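Local coordinates for caspase recruitment domain-containing protein 19 (PDB 4FH0) that associates with BCL10 through CARD-CARD interaction and plays a role in inhibiting the NF-kappa-B activation that BCL10 induces, this chain being its caspase recruitment domain, at residues P55-L59 / R60-C64; Q13-P16 / M17-H21. The protein carries 2 engineered substitutions. One frame throughout, in Å; residues are numbered along the deposited sequence.

Contact 1. Residues P55-L59 / R60-C64; sequences PKASL and RVRLC
CA of L59 lies over one face of the R62 guanidinium, 3.4 Å above its plane and shifted toward the rim, while the carbonyl of A57 meets its edge. Both NE and NH2 turn to that single oxygen, NE of R62 at 2.8 Å and NH2 of R62 at 3.0 Å from A57 O, a side-on grip that lies nearly in the guanidinium plane and fixes how the group is rotated. From the carbonyl's own side the two donors differ: NH2 arrives close to the C=O axis, NE well above the carbonyl plane. The arginine gets there by folding back. Its chain bends at CG-CD (chi3 -80°), carrying the head toward the residues that precede the helix, and on the way CG of R62 passes 3.9 Å from CB of A57. The L59 side chain crosses R62 at about a right angle, with CD1 of L59 3.8 Å from NH1 of R62.

S58 is the N-cap of the helix. With chi1 at 87°, OG of S58 stands between the residue's own N and carbonyl carbon and reaches forward to accept from V61 N at 3.2 Å, giving that amide a partner where no preceding turn exists. Helical bonding takes over at once: R62 N donates to S58 O, and L63 N to L59 O at 2.8 Å.

Further bonds of R62 tie this helix start to other parts of the CARD: NH2 also forms a salt bridge with E26, and NH1 donates to F52 O. CG of L59 lies 4.4 Å from CD1 of L63, and both leucines lean on V29, so the first turn of helix 59-73 rests against helix 26-37, while R62 binds it back to the end of helix 46-52.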
loop_
_atom_site.group_PDB
_atom_site.type_symbol
_atom_site.label_atom_id
_atom_site.label_comp_id
_atom_site.label_asym_id
_atom_site.label_seq_id
_atom_site.Cartn_x
_atom_site.Cartn_y
_atom_site.Cartn_z
ATOM N N PRO A 55 -12.681 -9.751 0.245
ATOM C CA PRO A 55 -12.200 -10.951 0.922
ATOM C C PRO A 55 -12.092 -12.179 0.002
ATOM O O PRO A 55 -11.435 -13.134 0.380
ATOM C CB PRO A 55 -13.276 -11.204 1.992
ATOM C CG PRO A 55 -13.960 -9.932 2.177
ATOM C CD PRO A 55 -13.923 -9.243 0.849
ATOM N N LYS A 56 -12.712 -12.144 -1.175
ATOM C CA LYS A 56 -12.712 -13.298 -2.074
ATOM C C LYS A 56 -11.385 -13.467 -2.835
ATOM O O LYS A 56 -11.084 -14.559 -3.313
ATOM C CB LYS A 56 -13.882 -13.192 -3.068
ATOM N N ALA A 57 -10.588 -12.406 -2.939
ATOM C CA ALA A 57 -9.321 -12.450 -3.695
ATOM C C ALA A 57 -8.149 -12.589 -2.726
ATOM O O ALA A 57 -8.196 -12.007 -1.649
ATOM C CB ALA A 57 -9.167 -11.183 -4.503
ATOM N N SER A 58 -7.097 -13.319 -3.107
ATOM C CA SER A 58 -5.958 -13.496 -2.202
ATOM C C SER A 58 -5.315 -12.150 -1.873
ATOM O O SER A 58 -5.213 -11.251 -2.713
ATOM C CB SER A 58 -4.891 -14.432 -2.768
ATOM O OG SER A 58 -3.968 -13.737 -3.582
ATOM N N LEU A 59 -4.891 -12.023 -0.626
ATOM C CA LEU A 59 -4.291 -10.788 -0.155
ATOM C C LEU A 59 -3.080 -10.396 -1.000
ATOM O O LEU A 59 -2.933 -9.227 -1.350
ATOM C CB LEU A 59 -3.930 -10.925 1.318
ATOM C CG LEU A 59 -3.298 -9.687 1.917
ATOM C CD1 LEU A 59 -4.237 -8.510 1.870
ATOM C CD2 LEU A 59 -2.906 -10.002 3.344
ATOM N N ARG A 60 -2.231 -11.362 -1.356
ATOM C CA ARG A 60 -1.031 -11.015 -2.115
ATOM C C ARG A 60 -1.396 -10.441 -3.497
ATOM O O ARG A 60 -0.756 -9.493 -3.972
ATOM C CB ARG A 60 -0.083 -12.205 -2.261
ATOM C CG ARG A 60 1.188 -11.902 -3.060
ATOM C CD ARG A 60 2.334 -12.880 -2.734
ATOM N NE ARG A 60 3.614 -12.471 -3.328
ATOM C CZ ARG A 60 3.972 -12.729 -4.583
ATOM N NH1 ARG A 60 3.150 -13.397 -5.389
ATOM N NH2 ARG A 60 5.147 -12.314 -5.044
ATOM N N VAL A 61 -2.414 -11.014 -4.137
ATOM C CA VAL A 61 -2.847 -10.537 -5.443
ATOM C C VAL A 61 -3.362 -9.102 -5.312
ATOM O O VAL A 61 -2.991 -8.229 -6.110
ATOM C CB VAL A 61 -3.913 -11.471 -6.055
ATOM C CG1 VAL A 61 -4.614 -10.804 -7.262
ATOM C CG2 VAL A 61 -3.260 -12.773 -6.467
ATOM N N ARG A 62 -4.203 -8.849 -4.308
ATOM C CA ARG A 62 -4.707 -7.506 -4.067
ATOM C C ARG A 62 -3.561 -6.540 -3.777
ATOM O O ARG A 62 -3.565 -5.421 -4.280
ATOM C CB ARG A 62 -5.731 -7.523 -2.941
ATOM C CG ARG A 62 -7.048 -8.118 -3.369
ATOM C CD ARG A 62 -8.040 -8.127 -2.242
ATOM N NE ARG A 62 -7.853 -9.223 -1.300
ATOM C CZ ARG A 62 -7.773 -9.113 0.023
ATOM N NH1 ARG A 62 -7.758 -7.928 0.610
ATOM N NH2 ARG A 62 -7.681 -10.220 0.760
ATOM N N LEU A 63 -2.571 -6.966 -3.004
ATOM C CA LEU A 63 -1.448 -6.071 -2.691
ATOM C C LEU A 63 -0.633 -5.751 -3.925
ATOM O O LEU A 63 -0.233 -4.618 -4.125
ATOM C CB LEU A 63 -0.528 -6.665 -1.637
ATOM C CG LEU A 63 -0.857 -6.349 -0.213
ATOM C CD1 LEU A 63 0.107 -7.149 0.649
ATOM C CD2 LEU A 63 -0.723 -4.843 0.031
ATOM N N CYS A 64 -0.336 -6.763 -4.732
ATOM C CA CYS A 64 0.418 -6.520 -5.945
ATOM C C CYS A 64 -0.350 -5.563 -6.850
ATOM O O CYS A 64 0.243 -4.699 -7.491
ATOM C CB CYS A 64 0.692 -7.827 -6.681
ATOM S SG CYS A 64 1.894 -8.928 -5.873
#

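Contact 2. Residues Q13-P16 / M17-H21. Engineered in segment 17-21: M17 (natural residue Phe).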
loop_
_atom_site.group_PDB
_atom_site.type_symbol
_atom_site.label_atom_id
_atom_site.label_comp_id
_atom_site.label_asym_id
_atom_site.label_seq_id
_atom_site.Cartn_x
_atom_site.Cartn_y
_atom_site.Cartn_z
ATOM N N GLN A 13 11.247 -0.381 -5.666
ATOM C CA GLN A 13 12.293 -1.133 -4.985
ATOM C C GLN A 13 11.715 -2.045 -3.900
ATOM O O GLN A 13 12.100 -3.199 -3.800
ATOM C CB GLN A 13 13.339 -0.207 -4.350
ATOM C CG GLN A 13 14.469 -0.976 -3.683
ATOM C CD GLN A 13 15.496 -0.085 -2.981
ATOM O OE1 GLN A 13 15.461 1.145 -3.088
ATOM N NE2 GLN A 13 16.395 -0.712 -2.228
ATOM N N ASP A 14 10.777 -1.523 -3.119
ATOM C CA ASP A 14 10.234 -2.224 -1.966
ATOM C C ASP A 14 9.142 -3.237 -2.272
ATOM O O ASP A 14 8.728 -3.966 -1.376
ATOM C CB ASP A 14 9.651 -1.203 -0.979
ATOM C CG ASP A 14 10.708 -0.383 -0.274
ATOM O OD1 ASP A 14 11.869 -0.836 -0.195
ATOM O OD2 ASP A 14 10.374 0.709 0.242
ATOM N N THR A 15 8.626 -3.249 -3.491
ATOM C CA THR A 15 7.457 -4.076 -3.800
ATOM C C THR A 15 7.625 -5.572 -3.534
ATOM O O THR A 15 6.765 -6.185 -2.893
ATOM C CB THR A 15 6.905 -3.779 -5.221
ATOM O OG1 THR A 15 6.211 -2.530 -5.189
ATOM C CG2 THR A 15 5.932 -4.844 -5.666
ATOM N N PRO A 16 8.723 -6.173 -3.996
ATOM C CA PRO A 16 8.878 -7.604 -3.699
ATOM C C PRO A 16 8.885 -7.928 -2.198
ATOM O O PRO A 16 8.239 -8.894 -1.783
ATOM C CB PRO A 16 10.190 -7.967 -4.419
ATOM C CG PRO A 16 10.249 -7.009 -5.520
ATOM C CD PRO A 16 9.715 -5.717 -4.977
HETATM N N MSE A 17 9.524 -7.112 -1.374
HETATM C CA MSE A 17 9.484 -7.352 0.064
HETATM C C MSE A 17 8.083 -7.120 0.639
HETATM O O MSE A 17 7.589 -7.932 1.409
HETATM C CB MSE A 17 10.520 -6.495 0.782
HETATM C CG MSE A 17 11.911 -7.095 0.688
HETATM SE SE MSE A 17 13.168 -6.260 1.910
HETATM C CE MSE A 17 12.326 -6.792 3.582
ATOM N N LEU A 18 7.465 -5.999 0.292
ATOM C CA LEU A 18 6.124 -5.644 0.788
ATOM C C LEU A 18 5.090 -6.712 0.505
ATOM O O LEU A 18 4.171 -6.924 1.298
ATOM C CB LEU A 18 5.646 -4.317 0.153
ATOM C CG LEU A 18 6.211 -3.027 0.734
ATOM C CD1 LEU A 18 5.958 -1.892 -0.238
ATOM C CD2 LEU A 18 5.536 -2.737 2.052
ATOM N N THR A 19 5.219 -7.363 -0.644
ATOM C CA THR A 19 4.221 -8.334 -1.104
ATOM C C THR A 19 4.584 -9.765 -0.707
ATOM O O THR A 19 3.842 -10.692 -0.976
ATOM C CB THR A 19 4.008 -8.256 -2.618
ATOM O OG1 THR A 19 5.237 -8.525 -3.306
ATOM C CG2 THR A 19 3.476 -6.869 -3.026
ATOM N N GLY A 20 5.718 -9.957 -0.048
ATOM C CA GLY A 20 6.071 -11.291 0.408
ATOM C C GLY A 20 5.088 -11.807 1.432
ATOM O O GLY A 20 4.633 -11.057 2.291
ATOM N N HIS A 21 4.771 -13.095 1.375
ATOM C CA HIS A 21 3.807 -13.643 2.311
ATOM C C HIS A 21 4.255 -13.429 3.737
ATOM O O HIS A 21 5.422 -13.650 4.057
ATOM C CB HIS A 21 3.618 -15.134 2.083
ATOM C CG HIS A 21 2.974 -15.458 0.786
ATOM N ND1 HIS A 21 3.682 -15.944 -0.289
ATOM C CD2 HIS A 21 1.692 -15.330 0.371
ATOM C CE1 HIS A 21 2.854 -16.141 -1.299
ATOM N NE2 HIS A 21 1.641 -15.780 -0.922
HETATM O O HOH W 1 11.778 -5.394 -2.069
#
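T15 O takes two hydrogen bonds from T19, one from the backbone N of T19 at 3.0 Å and one from its side-chain OG1 at 2.8 Å. With chi1 at 60°, OG1 stands between the threonine's own backbone N and carbonyl carbon, facing back along the helix, and it sits tilted 34° from the plane of the T15 carbonyl. Without the hydroxyl, a valine in place of this threonine would probably leave T15 O with the backbone amide alone of the two donors.

Among the other polar links, L18 N donates almost straight to D14 O at 2.9 Å. P16 has no N-H to offer the preceding turn, and the helix kinks there; a water bridges the break, donating to Q13 O and accepting at 2.9 Å from N of M17, an engineered residue where the natural chain has phenylalanine. The carboxylate of D14 is bound outside, by Y82 and S98.

The apolar touches are lighter. CD1 of L18 lies 3.8 Å from CB of D14, and CG2 of T15 and CG2 of T19 meet at 4.1 Å.

This is a proline-kinked last turn of helix 7-18, the first helix modelled in this helical CARD.

How the contacts relate
Contact 2 comes first along the chain and ends helix 7-18; contact 1 starts helix 59-73, and their centres lie 14 Å apart. Both are local and partly buried, each mixing buried side chains with solvent-facing ones. Their chemistry follows their ends: at 55-64 a charged arginine and a capping serine serve the beginning of a helix, whereas at 13-21 a hydroxyl and a water supplement the carbonyls and amides near a helix end. The two helices pack together, T15 and L18 against the engineered M67. The contacts also meet directly: C64 SG lies 3.9 Å from T19 CG2, L63 CD1 approaches L18 O, and R60 NE makes a weak hydrogen bond to T19 O.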